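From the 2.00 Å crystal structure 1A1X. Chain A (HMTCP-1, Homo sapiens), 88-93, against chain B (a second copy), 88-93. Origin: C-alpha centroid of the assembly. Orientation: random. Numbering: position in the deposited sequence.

Chain A, residues 88-93: IQHHLM
Chain B, residues 88-93: IQHHLM

The two stretches form a two-fold symmetric, side-chain-mediated contact between antiparallel-leaning strands, with no hydrogen bond passing between them. Each copy contributes residues 88-93 of a strand that extends beyond both ends, and an exact two-fold axis relates the copies, so every contact occurs twice or lies across the axis; angles given below for chain A hold equally for chain B. The strand axes approach to 7.0 Å, and their N-to-C directions differ by 145°. The register centres on the pair H90(A) and H90(B), whose CA atoms lie 6.8 Å apart. This spacing is too wide for backbone pairing; even the nearest carbonyls, O of Q89(A) and O of Q89(B), are 4.2 Å apart, and both are acceptors.

The backbone is extended except at Q89(A), whose phi/psi of -80/-33 interrupts the alternation expected of a regular strand. I88(A) is at -83/106, H90(A) at -161/149, H91(A) at -139/101, L92(A) at -145/173 and M93(A) at -97/119. As a result, the CA-to-CB bonds of the consecutive residues Q89(A) and H90(A) both point toward the partner, as does that of L92(A), while I88(A), H91(A) and M93(A) make no contact.

At the centre, the rings of H90(A) and H90(B) (chi1 83°, p; chi2 42°) meet rim to rim. Their centroids are 5.2 Å apart and their planes differ by 2°, but neither ring covers the other's face, so this is not a stack. Flanking them, OE1 of Q89(A) packs 3.8 Å from CD2 of L92(B), and symmetry repeats the pair. Q89(A) adopts chi1 -58° (m), chi2 -161° (t) and chi3 -78°; its amide is hydrogen-bonded elsewhere in the structure, leaving the contact with the leucine methyl as van der Waals packing. L92(A) has chi1 at 27°, between wells, and chi2 at 80° (p). Together the stretches bury 253 Å², shared fairly evenly among Q89(A), H90(A), L92(A) and their chain B counterparts.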

# COMPACT_ATOMS: atom_id res chain seq x y z
N ILE A 88 6.12 -8.99 -0.41
CA ILE A 88 4.95 -8.38 -1.04
C ILE A 88 4.24 -7.67 0.11
O ILE A 88 3.70 -8.32 1.00
CB ILE A 88 4.00 -9.43 -1.66
CG1 ILE A 88 4.66 -10.15 -2.84
CG2 ILE A 88 2.71 -8.76 -2.13
CD1 ILE A 88 3.85 -11.35 -3.36
N GLN A 89 4.33 -6.34 0.14
CA GLN A 89 3.68 -5.57 1.21
C GLN A 89 2.20 -5.38 0.94
O GLN A 89 1.40 -5.28 1.88
CB GLN A 89 4.40 -4.25 1.43
CG GLN A 89 5.85 -4.46 1.78
CD GLN A 89 6.45 -3.25 2.43
OE1 GLN A 89 6.80 -2.29 1.77
NE2 GLN A 89 6.58 -3.30 3.75
N HIS A 90 1.84 -5.29 -0.33
CA HIS A 90 0.44 -5.23 -0.72
C HIS A 90 0.22 -5.59 -2.18
O HIS A 90 1.12 -5.45 -3.02
CB HIS A 90 -0.28 -3.94 -0.26
CG HIS A 90 -0.08 -2.75 -1.16
ND1 HIS A 90 -0.13 -2.83 -2.53
CD2 HIS A 90 0.08 -1.45 -0.86
CE1 HIS A 90 0.00 -1.62 -3.04
NE2 HIS A 90 0.14 -0.76 -2.05
N HIS A 91 -0.94 -6.18 -2.44
CA HIS A 91 -1.35 -6.60 -3.78
C HIS A 91 -2.81 -6.22 -3.88
O HIS A 91 -3.68 -6.90 -3.35
CB HIS A 91 -1.18 -8.12 -3.91
CG HIS A 91 -1.60 -8.66 -5.25
ND1 HIS A 91 -1.91 -9.99 -5.44
CD2 HIS A 91 -1.72 -8.07 -6.46
CE1 HIS A 91 -2.20 -10.19 -6.71
NE2 HIS A 91 -2.10 -9.04 -7.35
N LEU A 92 -3.07 -5.11 -4.55
CA LEU A 92 -4.42 -4.62 -4.69
C LEU A 92 -4.71 -3.96 -6.01
O LEU A 92 -3.85 -3.83 -6.88
CB LEU A 92 -4.75 -3.67 -3.52
CG LEU A 92 -3.62 -2.89 -2.84
CD1 LEU A 92 -3.24 -1.70 -3.66
CD2 LEU A 92 -4.04 -2.45 -1.46
N MET A 93 -5.99 -3.63 -6.19
CA MET A 93 -6.50 -2.97 -7.37
C MET A 93 -6.56 -1.49 -7.00
O MET A 93 -7.22 -1.12 -6.02
CB MET A 93 -7.90 -3.49 -7.67
CG MET A 93 -8.34 -3.33 -9.11
SD MET A 93 -7.37 -4.38 -10.21
CE MET A 93 -7.27 -5.87 -9.28
N ILE B 88 -7.17 -3.02 7.62
CA ILE B 88 -5.89 -2.33 7.47
C ILE B 88 -5.18 -3.10 6.36
O ILE B 88 -4.79 -4.25 6.55
CB ILE B 88 -5.02 -2.40 8.76
CG1 ILE B 88 -5.68 -1.61 9.90
CG2 ILE B 88 -3.63 -1.83 8.49
CD1 ILE B 88 -4.99 -1.81 11.25
N GLN B 89 -5.10 -2.50 5.17
CA GLN B 89 -4.44 -3.17 4.04
C GLN B 89 -2.93 -3.04 4.11
O GLN B 89 -2.20 -3.91 3.64
CB GLN B 89 -5.00 -2.66 2.72
CG GLN B 89 -6.49 -2.88 2.63
CD GLN B 89 -6.98 -2.82 1.21
OE1 GLN B 89 -7.15 -1.75 0.65
NE2 GLN B 89 -7.21 -3.98 0.62
N HIS B 90 -2.47 -1.92 4.66
CA HIS B 90 -1.04 -1.73 4.90
C HIS B 90 -0.76 -0.64 5.92
O HIS B 90 -1.57 0.27 6.13
CB HIS B 90 -0.21 -1.63 3.60
CG HIS B 90 -0.18 -0.27 2.97
ND1 HIS B 90 -0.04 0.90 3.69
CD2 HIS B 90 -0.20 0.10 1.67
CE1 HIS B 90 0.02 1.92 2.86
NE2 HIS B 90 -0.08 1.46 1.63
N HIS B 91 0.33 -0.83 6.65
CA HIS B 91 0.78 0.09 7.68
C HIS B 91 2.28 0.17 7.51
O HIS B 91 3.02 -0.72 7.92
CB HIS B 91 0.44 -0.47 9.07
CG HIS B 91 0.88 0.40 10.21
ND1 HIS B 91 1.03 -0.08 11.49
CD2 HIS B 91 1.17 1.72 10.27
CE1 HIS B 91 1.39 0.90 12.29
NE2 HIS B 91 1.48 2.01 11.57
N LEU B 92 2.73 1.25 6.87
CA LEU B 92 4.14 1.42 6.61
C LEU B 92 4.62 2.85 6.68
O LEU B 92 3.84 3.78 6.91
CB LEU B 92 4.50 0.79 5.25
CG LEU B 92 3.43 0.70 4.16
CD1 LEU B 92 3.26 2.01 3.47
CD2 LEU B 92 3.80 -0.36 3.15
N MET B 93 5.93 2.99 6.57
CA MET B 93 6.61 4.27 6.59
C MET B 93 6.83 4.62 5.12
O MET B 93 7.45 3.85 4.38
CB MET B 93 7.96 4.11 7.29
CG MET B 93 8.52 5.40 7.87
SD MET B 93 7.51 6.01 9.24
CE MET B 93 7.16 4.51 10.10